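Local atomic coordinates of erythrocyte membrane protein 1 (Plasmodium falciparum, PDB entry 2XU0), a protein that probably binds receptors on host cells, here represented by its N-terminal NTS-DBL1 domain, part of an adhesin that takes part in rosetting. Residues 27-32 and 418-423; 259-264 and 306-311; 403-408 and 413-418. The protein carries 10 engineered substitutions. One frame throughout, in Å; residues are numbered along the deposited sequence.

The three contacts lie close together where the N-terminal segment of the protein meets the Duffy-binding-like fold. Interactions 1 and 3 both use helix 415-423 and share Tyr418; their centres are 11 Å apart. In interaction 1 this helix meets helix 22-39, and in interaction 3 it meets the end of helix 371-407. Interaction 2 is centred 16 Å from interaction 1 and 20 Å from interaction 3. Its loop 306-311 reaches both: Pro310 CD is 3.4 Å from Phe417 CG, and Leu306 CG is 3.5 Å from Glu27 OE2. Interactions 1 and 2 lie away from the magnesium and proline sites. In interaction 3, the Tyr418 side chain is about 12 Å from that of Asn121, a magnesium ligand.

Interaction 1: residues 27-32 and 418-423; sequences ENIGIK and YENLDK
Ile29 and Asn420 meet through carbon atoms where helix 22-39 packs on helix 415-423. Ile29 CG2 rests on Asn420 CB at 3.5 Å and lies 4.0 Å from Asn420 CG. The amide is therefore met at its carbon root, and the two side chains run past each other in opposite directions. The apolar pair is made by the other branch of the isoleucine. Ile29 CD1 meets Leu421 CD2 at 3.9 Å, with the two side chains at about a right angle. The first torsion of Ile29 explains this division: CG2 stands anti to the backbone N, while CG1 lies beside it (chi1 -59°) and carries CD1 to the leucine. One residue thus touches two successive positions of the facing helix.

The helices run closer to antiparallel than to parallel. Their axes come within 10.3 Å, with 128° between the N-to-C directions. The nearest CA atoms are those of Ile29 and Asn420, 6.8 Å apart. This helix pair joins the N-terminal segment of PfEMP1 to the C-terminal subdomain of the Duffy-binding-like domain, across 385 intervening residues. Leu421 also touches Leu313 of helix 311-338, so a third helix borders the apolar part.

Polar groups add little directly, and no hydrogen bond joins the two segments. Lys32 lies at the exposed border of the contact. Its aliphatic CD comes to 4.0 Å from Asn420 OD1, and the lysine chain bends only at its last torsion. Asn420 ND2 bonds back to Glu416 O within its own helix, which limits the amide's rotation. Helix 22-39 is also held to strand 279-281 through Asn28, which bonds to Arg280 and Lys281.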
loop_
_atom_site.group_PDB
_atom_site.type_symbol
_atom_site.label_atom_id
_atom_site.label_comp_id
_atom_site.label_asym_id
_atom_site.label_seq_id
_atom_site.Cartn_x
_atom_site.Cartn_y
_atom_site.Cartn_z
ATOM N N GLU A 27 9.166 -2.239 -8.530
ATOM C CA GLU A 27 9.019 -3.607 -9.056
ATOM C C GLU A 27 10.253 -3.959 -9.924
ATOM O O GLU A 27 10.780 -5.087 -9.864
ATOM C CB GLU A 27 7.766 -3.702 -9.944
ATOM C CG GLU A 27 6.476 -3.973 -9.192
ATOM C CD GLU A 27 6.236 -5.424 -8.857
ATOM O OE1 GLU A 27 7.197 -6.222 -8.898
ATOM O OE2 GLU A 27 5.093 -5.749 -8.479
ATOM N N ASN A 28 10.719 -2.993 -10.689
ATOM C CA ASN A 28 11.896 -3.216 -11.516
ATOM C C ASN A 28 13.166 -3.423 -10.707
ATOM O O ASN A 28 13.990 -4.261 -11.076
ATOM C CB ASN A 28 12.031 -2.207 -12.617
ATOM C CG ASN A 28 11.063 -2.472 -13.741
ATOM O OD1 ASN A 28 11.045 -3.554 -14.330
ATOM N ND2 ASN A 28 10.208 -1.513 -14.034
ATOM N N ILE A 29 13.284 -2.747 -9.565
ATOM C CA ILE A 29 14.442 -2.985 -8.701
ATOM C C ILE A 29 14.236 -4.301 -7.951
ATOM O O ILE A 29 15.183 -5.059 -7.822
ATOM C CB ILE A 29 14.781 -1.766 -7.791
ATOM C CG1 ILE A 29 15.071 -0.529 -8.650
ATOM C CG2 ILE A 29 15.961 -2.103 -6.870
ATOM C CD1 ILE A 29 14.969 0.815 -7.884
ATOM N N GLY A 30 12.983 -4.599 -7.566
ATOM C CA GLY A 30 12.602 -5.849 -6.911
ATOM C C GLY A 30 12.983 -7.090 -7.701
ATOM O O GLY A 30 13.409 -8.091 -7.115
ATOM N N ILE A 31 12.810 -7.047 -9.030
ATOM C CA ILE A 31 13.179 -8.131 -9.963
ATOM C C ILE A 31 14.672 -8.397 -9.826
ATOM O O ILE A 31 15.071 -9.556 -9.766
ATOM C CB ILE A 31 12.900 -7.740 -11.459
ATOM C CG1 ILE A 31 11.426 -7.714 -11.758
ATOM C CG2 ILE A 31 13.613 -8.723 -12.433
ATOM C CD1 ILE A 31 11.136 -7.336 -13.126
ATOM N N LYS A 32 15.497 -7.323 -9.841
ATOM C CA LYS A 32 16.949 -7.461 -9.736
ATOM C C LYS A 32 17.330 -8.100 -8.402
ATOM O O LYS A 32 18.123 -9.037 -8.403
ATOM C CB LYS A 32 17.655 -6.118 -9.918
ATOM C CG LYS A 32 17.482 -5.493 -11.282
ATOM C CD LYS A 32 18.628 -4.518 -11.560
ATOM C CE LYS A 32 18.553 -3.907 -12.940
ATOM N NZ LYS A 32 17.542 -2.815 -13.016
ATOM N N TYR A 418 18.480 -0.009 -1.783
ATOM C CA TYR A 418 18.812 1.412 -1.659
ATOM C C TYR A 418 20.052 1.752 -2.521
ATOM O O TYR A 418 20.092 2.847 -3.075
ATOM C CB TYR A 418 18.898 1.870 -0.191
ATOM C CG TYR A 418 17.535 2.029 0.456
ATOM C CD1 TYR A 418 16.748 3.152 0.210
ATOM C CD2 TYR A 418 17.043 1.071 1.339
ATOM C CE1 TYR A 418 15.481 3.291 0.790
ATOM C CE2 TYR A 418 15.793 1.214 1.945
ATOM C CZ TYR A 418 15.011 2.321 1.659
ATOM O OH TYR A 418 13.764 2.446 2.231
ATOM N N GLU A 419 20.975 0.767 -2.751
ATOM C CA GLU A 419 22.143 0.931 -3.647
ATOM C C GLU A 419 21.596 1.217 -5.070
ATOM O O GLU A 419 22.024 2.170 -5.708
ATOM C CB GLU A 419 23.013 -0.356 -3.660
ATOM C CG GLU A 419 24.444 -0.165 -3.179
ATOM C CD GLU A 419 24.887 -1.079 -2.049
ATOM O OE1 GLU A 419 24.887 -2.318 -2.240
ATOM O OE2 GLU A 419 25.288 -0.553 -0.986
ATOM N N ASN A 420 20.598 0.428 -5.523
ATOM C CA ASN A 420 19.955 0.592 -6.828
ATOM C C ASN A 420 19.184 1.893 -6.997
ATOM O O ASN A 420 19.187 2.426 -8.095
ATOM C CB ASN A 420 19.075 -0.596 -7.165
ATOM C CG ASN A 420 19.846 -1.702 -7.815
ATOM O OD1 ASN A 420 20.029 -1.719 -9.039
ATOM N ND2 ASN A 420 20.357 -2.625 -7.005
ATOM N N LEU A 421 18.495 2.386 -5.943
ATOM C CA LEU A 421 17.755 3.660 -5.980
ATOM C C LEU A 421 18.724 4.805 -6.215
ATOM O O LEU A 421 18.414 5.740 -6.956
ATOM C CB LEU A 421 17.021 3.931 -4.646
ATOM C CG LEU A 421 15.677 3.290 -4.429
ATOM C CD1 LEU A 421 15.221 3.532 -3.020
ATOM C CD2 LEU A 421 14.633 3.822 -5.424
ATOM N N ASP A 422 19.873 4.738 -5.540
ATOM C CA ASP A 422 20.969 5.700 -5.630
ATOM C C ASP A 422 21.568 5.734 -7.029
ATOM O O ASP A 422 21.772 6.828 -7.546
ATOM C CB ASP A 422 22.055 5.384 -4.597
ATOM C CG ASP A 422 23.276 6.270 -4.716
ATOM O OD1 ASP A 422 23.220 7.424 -4.242
ATOM O OD2 ASP A 422 24.302 5.795 -5.249
ATOM N N LYS A 423 21.838 4.550 -7.639
ATOM C CA LYS A 423 22.378 4.403 -8.996
ATOM C C LYS A 423 21.497 5.138 -9.997
ATOM O O LYS A 423 22.013 5.782 -10.910
ATOM C CB LYS A 423 22.531 2.920 -9.386
ATOM C CG LYS A 423 23.888 2.341 -8.994
ATOM C CD LYS A 423 23.964 0.840 -9.246
ATOM C CE LYS A 423 25.073 0.193 -8.455
ATOM N NZ LYS A 423 24.881 -1.276 -8.356
#

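Interaction 2: residues 259-264 and 306-311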
loop_
_atom_site.group_PDB
_atom_site.type_symbol
_atom_site.label_atom_id
_atom_site.label_comp_id
_atom_site.label_asym_id
_atom_site.label_seq_id
_atom_site.Cartn_x
_atom_site.Cartn_y
_atom_site.Cartn_z
ATOM N N ILE A 259 11.475 -19.955 -1.342
ATOM C CA ILE A 259 11.157 -21.298 -1.794
ATOM C C ILE A 259 9.660 -21.546 -1.916
ATOM O O ILE A 259 9.222 -22.157 -2.893
ATOM C CB ILE A 259 11.913 -22.364 -0.949
ATOM C CG1 ILE A 259 13.418 -22.396 -1.333
ATOM C CG2 ILE A 259 11.293 -23.769 -1.109
ATOM C CD1 ILE A 259 14.368 -22.792 -0.146
ATOM N N ASN A 260 8.867 -21.029 -0.967
ATOM C CA ASN A 260 7.434 -21.279 -0.959
ATOM C C ASN A 260 6.569 -20.170 -1.490
ATOM O O ASN A 260 5.352 -20.341 -1.522
ATOM C CB ASN A 260 6.994 -21.681 0.458
ATOM C CG ASN A 260 7.624 -22.973 0.915
ATOM O OD1 ASN A 260 7.187 -24.059 0.547
ATOM N ND2 ASN A 260 8.722 -22.878 1.629
ATOM N N ARG A 261 7.157 -19.029 -1.890
ATOM C CA ARG A 261 6.382 -17.858 -2.338
ATOM C C ARG A 261 5.391 -18.129 -3.459
ATOM O O ARG A 261 4.330 -17.525 -3.484
ATOM C CB ARG A 261 7.285 -16.643 -2.648
ATOM C CG ARG A 261 8.157 -16.808 -3.896
ATOM C CD ARG A 261 9.156 -15.675 -4.056
ATOM N NE ARG A 261 8.524 -14.405 -4.428
ATOM C CZ ARG A 261 8.294 -14.008 -5.670
ATOM N NH1 ARG A 261 8.611 -14.792 -6.695
ATOM N NH2 ARG A 261 7.753 -12.825 -5.902
ATOM N N GLU A 262 5.728 -19.056 -4.372
ATOM C CA GLU A 262 4.882 -19.401 -5.505
ATOM C C GLU A 262 3.546 -20.000 -5.078
ATOM O O GLU A 262 2.529 -19.534 -5.562
ATOM C CB GLU A 262 5.629 -20.317 -6.472
ATOM C CG GLU A 262 4.804 -20.634 -7.700
ATOM C CD GLU A 262 5.449 -21.650 -8.615
ATOM O OE1 GLU A 262 4.805 -22.686 -8.897
ATOM O OE2 GLU A 262 6.594 -21.405 -9.061
ATOM N N GLN A 263 3.549 -21.012 -4.187
ATOM C CA GLN A 263 2.333 -21.656 -3.634
ATOM C C GLN A 263 1.554 -20.648 -2.794
ATOM O O GLN A 263 0.317 -20.581 -2.885
ATOM C CB GLN A 263 2.686 -22.830 -2.709
ATOM C CG GLN A 263 3.671 -23.837 -3.244
ATOM C CD GLN A 263 3.914 -24.911 -2.222
ATOM O OE1 GLN A 263 3.022 -25.712 -1.909
ATOM N NE2 GLN A 263 5.126 -24.937 -1.668
ATOM N N ILE A 264 2.275 -19.832 -1.998
ATOM C CA ILE A 264 1.650 -18.779 -1.190
ATOM C C ILE A 264 0.848 -17.817 -2.106
ATOM O O ILE A 264 -0.315 -17.518 -1.809
ATOM C CB ILE A 264 2.680 -18.075 -0.251
ATOM C CG1 ILE A 264 3.136 -19.065 0.872
ATOM C CG2 ILE A 264 2.070 -16.770 0.384
ATOM C CD1 ILE A 264 4.656 -18.928 1.409
ATOM N N LEU A 306 7.062 -7.324 -5.351
ATOM C CA LEU A 306 6.910 -6.363 -4.253
ATOM C C LEU A 306 7.448 -6.937 -2.959
ATOM O O LEU A 306 7.973 -6.187 -2.139
ATOM C CB LEU A 306 5.468 -5.883 -4.086
ATOM C CG LEU A 306 4.921 -4.866 -5.106
ATOM C CD1 LEU A 306 3.498 -4.454 -4.725
ATOM C CD2 LEU A 306 5.777 -3.612 -5.190
ATOM N N ASP A 307 7.417 -8.281 -2.810
ATOM C CA ASP A 307 7.981 -8.937 -1.628
ATOM C C ASP A 307 9.531 -8.781 -1.553
ATOM O O ASP A 307 10.160 -9.242 -0.600
ATOM C CB ASP A 307 7.514 -10.402 -1.536
ATOM C CG ASP A 307 7.745 -11.277 -2.766
ATOM O OD1 ASP A 307 7.628 -10.756 -3.907
ATOM O OD2 ASP A 307 7.935 -12.504 -2.592
ATOM N N TYR A 308 10.135 -8.111 -2.552
ATOM C CA TYR A 308 11.579 -7.813 -2.552
ATOM C C TYR A 308 11.816 -6.305 -2.513
ATOM O O TYR A 308 12.929 -5.833 -2.752
ATOM C CB TYR A 308 12.319 -8.534 -3.703
ATOM C CG TYR A 308 12.288 -10.026 -3.479
ATOM C CD1 TYR A 308 13.208 -10.636 -2.633
ATOM C CD2 TYR A 308 11.216 -10.792 -3.932
ATOM C CE1 TYR A 308 13.104 -11.985 -2.304
ATOM C CE2 TYR A 308 11.073 -12.126 -3.565
ATOM C CZ TYR A 308 12.030 -12.724 -2.763
ATOM O OH TYR A 308 11.955 -14.056 -2.459
ATOM N N VAL A 309 10.759 -5.559 -2.194
ATOM C CA VAL A 309 10.820 -4.091 -2.081
ATOM C C VAL A 309 10.782 -3.729 -0.592
ATOM O O VAL A 309 9.863 -4.198 0.090
ATOM C CB VAL A 309 9.677 -3.358 -2.876
ATOM C CG1 VAL A 309 9.719 -1.834 -2.653
ATOM C CG2 VAL A 309 9.741 -3.689 -4.365
ATOM N N PRO A 310 11.720 -2.891 -0.054
ATOM C CA PRO A 310 11.608 -2.497 1.356
ATOM C C PRO A 310 10.196 -2.049 1.710
ATOM O O PRO A 310 9.565 -1.276 0.981
ATOM C CB PRO A 310 12.632 -1.350 1.501
ATOM C CG PRO A 310 13.652 -1.632 0.443
ATOM C CD PRO A 310 12.879 -2.238 -0.704
ATOM N N GLN A 311 9.713 -2.533 2.843
ATOM C CA GLN A 311 8.359 -2.287 3.355
ATOM C C GLN A 311 7.966 -0.810 3.455
ATOM O O GLN A 311 6.856 -0.451 3.053
ATOM C CB GLN A 311 8.142 -3.037 4.677
ATOM C CG GLN A 311 6.714 -2.924 5.225
ATOM C CD GLN A 311 6.472 -3.824 6.370
ATOM O OE1 GLN A 311 7.070 -3.679 7.444
ATOM N NE2 GLN A 311 5.496 -4.717 6.203
#
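Arg261 and Asp307 are the residues whose CA atoms lie nearest across this contact, and even these are 9.1 Å apart. The backbones do not touch; the long Arg261 side chain spans most of the gap. Segment 259-264 is a kinked part of helix 249-268, where the amides of Glu262 and Gln263 lack a bond to the preceding turn. Opposite it, a short 3-10 turn at 306-307 leads to Pro310, the N-cap of helix 311-338.

The Arg261 guanidinium grips the Asp307 carboxylate side-on. NE bonds to OD2 at 2.7 Å (N-H...O 169°), and NH2 bonds to OD1 at 2.9 Å. Both oxygens use their syn lone pairs, and the two flat groups are only 14° from coplanar. Arg261 CG sits between its backbone N and carbonyl carbon, and a bend at chi3 turns the guanidinium edge to the acid. Tyr308 CE2 lies over a face of the guanidinium, 3.5 Å from Arg261 NE. Relative to the tyrosine ring, that nitrogen is at the edge, with the planes 66° apart. The phenol OH is 3.6 Å from Arg261 CD and hydrogen-bonds to Thr258 OG1.

Further bonds fix both charged groups: Arg261 NH2 reaches Thr304 O, and Asp307 OD2 accepts from Trp257 NE1. All three touching residues are buried, so the ion pair is shielded and its charges probably neutralise each other. This is a buried, bidentate arginine-aspartate salt bridge, tying helix 249-268 to the loop before helix 311-338 in the helical Duffy-binding-like fold.

Interaction 3: residues 403-408 and 413-418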
loop_
_atom_site.group_PDB
_atom_site.type_symbol
_atom_site.label_atom_id
_atom_site.label_comp_id
_atom_site.label_asym_id
_atom_site.label_seq_id
_atom_site.Cartn_x
_atom_site.Cartn_y
_atom_site.Cartn_z
ATOM N N GLN A 403 19.960 7.973 4.047
ATOM C CA GLN A 403 21.133 8.335 4.882
ATOM C C GLN A 403 21.720 7.123 5.592
ATOM O O GLN A 403 22.947 7.018 5.721
ATOM C CB GLN A 403 20.800 9.433 5.922
ATOM C CG GLN A 403 20.558 10.834 5.338
ATOM C CD GLN A 403 21.631 11.287 4.376
ATOM O OE1 GLN A 403 21.361 11.553 3.202
ATOM N NE2 GLN A 403 22.877 11.343 4.834
ATOM N N LYS A 404 20.843 6.215 6.056
ATOM C CA LYS A 404 21.235 4.969 6.694
ATOM C C LYS A 404 22.074 4.167 5.674
ATOM O O LYS A 404 23.123 3.655 6.042
ATOM C CB LYS A 404 19.984 4.196 7.138
ATOM C CG LYS A 404 20.240 2.773 7.606
ATOM C CD LYS A 404 18.950 2.010 7.851
ATOM C CE LYS A 404 18.260 1.596 6.573
ATOM N NZ LYS A 404 17.145 0.672 6.861
ATOM N N TRP A 405 21.660 4.145 4.385
ATOM C CA TRP A 405 22.378 3.441 3.323
ATOM C C TRP A 405 23.776 4.009 3.088
ATOM O O TRP A 405 24.730 3.238 2.961
ATOM C CB TRP A 405 21.571 3.413 2.006
ATOM C CG TRP A 405 22.381 2.890 0.858
ATOM C CD1 TRP A 405 22.744 1.592 0.640
ATOM C CD2 TRP A 405 23.075 3.673 -0.121
ATOM N NE1 TRP A 405 23.601 1.516 -0.433
ATOM C CE2 TRP A 405 23.835 2.781 -0.909
ATOM C CE3 TRP A 405 23.149 5.049 -0.393
ATOM C CZ2 TRP A 405 24.637 3.217 -1.971
ATOM C CZ3 TRP A 405 23.948 5.481 -1.440
ATOM C CH2 TRP A 405 24.681 4.571 -2.216
ATOM N N LYS A 406 23.880 5.351 2.987
ATOM C CA LYS A 406 25.127 6.075 2.745
ATOM C C LYS A 406 26.147 5.840 3.856
ATOM O O LYS A 406 27.317 5.575 3.566
ATOM C CB LYS A 406 24.849 7.581 2.589
ATOM C CG LYS A 406 24.635 8.019 1.151
ATOM C CD LYS A 406 23.793 9.289 1.057
ATOM C CE LYS A 406 23.865 9.943 -0.308
ATOM N NZ LYS A 406 23.212 9.133 -1.375
ATOM N N LYS A 407 25.684 5.901 5.122
ATOM C CA LYS A 407 26.517 5.769 6.319
ATOM C C LYS A 407 26.760 4.339 6.801
ATOM O O LYS A 407 27.730 4.122 7.525
ATOM C CB LYS A 407 25.970 6.644 7.469
ATOM C CG LYS A 407 26.058 8.152 7.210
ATOM C CD LYS A 407 25.672 8.972 8.443
ATOM C CE LYS A 407 26.850 9.362 9.314
ATOM N NZ LYS A 407 26.421 10.089 10.542
ATOM N N THR A 408 25.899 3.375 6.433
ATOM C CA THR A 408 26.083 2.009 6.917
ATOM C C THR A 408 27.199 1.256 6.198
ATOM O O THR A 408 27.115 1.023 4.989
ATOM C CB THR A 408 24.748 1.280 7.169
ATOM O OG1 THR A 408 23.980 2.042 8.108
ATOM C CG2 THR A 408 24.934 -0.114 7.728
ATOM N N TYR A 413 19.497 -6.535 4.915
ATOM C CA TYR A 413 18.622 -6.999 3.821
ATOM C C TYR A 413 18.186 -5.945 2.779
ATOM O O TYR A 413 18.055 -6.281 1.595
ATOM C CB TYR A 413 17.431 -7.859 4.325
ATOM C CG TYR A 413 16.572 -7.213 5.398
ATOM C CD1 TYR A 413 15.504 -6.385 5.061
ATOM C CD2 TYR A 413 16.812 -7.453 6.746
ATOM C CE1 TYR A 413 14.707 -5.793 6.048
ATOM C CE2 TYR A 413 16.010 -6.890 7.739
ATOM C CZ TYR A 413 14.964 -6.055 7.388
ATOM O OH TYR A 413 14.195 -5.508 8.390
ATOM N N ASP A 414 17.998 -4.682 3.211
ATOM C CA ASP A 414 17.558 -3.588 2.331
ATOM C C ASP A 414 18.682 -2.828 1.626
ATOM O O ASP A 414 18.385 -1.981 0.775
ATOM C CB ASP A 414 16.694 -2.590 3.130
ATOM C CG ASP A 414 15.300 -3.060 3.500
ATOM O OD1 ASP A 414 14.803 -4.020 2.866
ATOM O OD2 ASP A 414 14.684 -2.435 4.387
ATOM N N LYS A 415 19.961 -3.087 1.992
ATOM C CA LYS A 415 21.135 -2.381 1.445
ATOM C C LYS A 415 21.220 -2.370 -0.081
ATOM O O LYS A 415 21.261 -1.285 -0.644
ATOM C CB LYS A 415 22.447 -2.878 2.071
ATOM C CG LYS A 415 23.567 -1.855 2.016
ATOM C CD LYS A 415 24.855 -2.417 2.572
ATOM C CE LYS A 415 25.837 -1.322 2.914
ATOM N NZ LYS A 415 27.116 -1.878 3.430
ATOM N N GLU A 416 21.193 -3.548 -0.753
ATOM C CA GLU A 416 21.267 -3.611 -2.226
ATOM C C GLU A 416 20.165 -2.811 -2.898
ATOM O O GLU A 416 20.425 -2.211 -3.946
ATOM C CB GLU A 416 21.256 -5.049 -2.756
ATOM C CG GLU A 416 22.560 -5.812 -2.581
ATOM C CD GLU A 416 23.705 -5.424 -3.502
ATOM O OE1 GLU A 416 24.874 -5.634 -3.103
ATOM O OE2 GLU A 416 23.441 -4.924 -4.620
ATOM N N PHE A 417 18.925 -2.812 -2.321
ATOM C CA PHE A 417 17.809 -2.059 -2.927
ATOM C C PHE A 417 18.095 -0.559 -2.938
ATOM O O PHE A 417 17.967 0.081 -3.979
ATOM C CB PHE A 417 16.481 -2.336 -2.211
ATOM C CG PHE A 417 15.297 -1.946 -3.052
ATOM C CD1 PHE A 417 14.554 -2.913 -3.724
ATOM C CD2 PHE A 417 14.871 -0.620 -3.114
ATOM C CE1 PHE A 417 13.441 -2.553 -4.473
ATOM C CE2 PHE A 417 13.759 -0.261 -3.870
ATOM C CZ PHE A 417 13.067 -1.226 -4.563
ATOM N N TYR A 418 18.480 -0.009 -1.783
ATOM C CA TYR A 418 18.812 1.412 -1.659
ATOM C C TYR A 418 20.052 1.752 -2.521
ATOM O O TYR A 418 20.092 2.847 -3.075
ATOM C CB TYR A 418 18.898 1.870 -0.191
ATOM C CG TYR A 418 17.535 2.029 0.456
ATOM C CD1 TYR A 418 16.748 3.152 0.210
ATOM C CD2 TYR A 418 17.043 1.071 1.339
ATOM C CE1 TYR A 418 15.481 3.291 0.790
ATOM C CE2 TYR A 418 15.793 1.214 1.945
ATOM C CZ TYR A 418 15.011 2.321 1.659
ATOM O OH TYR A 418 13.764 2.446 2.231
#
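Trp405 reaches from the last turns of helix 371-407 to the start of helix 415-423 and meets it with its indole. The first torsion sets CG anti to the backbone N (chi1 171°), which places the indole against the facing helix. Tyr418 backbone lies over one face of the indole: its carbonyl O stands 4.2 Å above the ring plane, over the centre. Tyr418 CB packs at 3.8 Å from Trp405 CG. From there the two side chains run past each other in opposite directions, so the phenol ring leads away and is not stacked on the indole. It lies against Phe312 and Leu313 of helix 311-338 and also touches Glu401 and Ile402 of helix 371-407.

Lys415 meets the five-membered side of the same indole. Its CG is 3.8 Å from Trp405 CD1, and the two side chains cross at about a right angle. Lys415 O also approaches Trp405 CD1, at 3.5 Å, obliquely to the ring. The indole NE1 has its polar partner in Glu419 OE2, one turn along the helix.

Beyond CG the Lys415 chain is fully extended, and this length carries NZ past the tryptophan to the end of the other helix. There it makes a weak hydrogen bond of 3.3 Å to Thr408 O. Its stronger bond is to Asn410 O in the connecting loop. Thr408 is the first residue to leave helical geometry, and its OG1 bonds back to Lys404 O at 2.8 Å. Thr408 N reaches that same carbonyl from the opposite face of its plane.

The loop between the two helices turns the chain back on itself. The chemistry is mixed: the indole supplies apolar contact, while the lysine ammonium gathers carbonyl oxygens near the C-terminal end of helix 371-407, where the helix dipole would probably favour a positive charge.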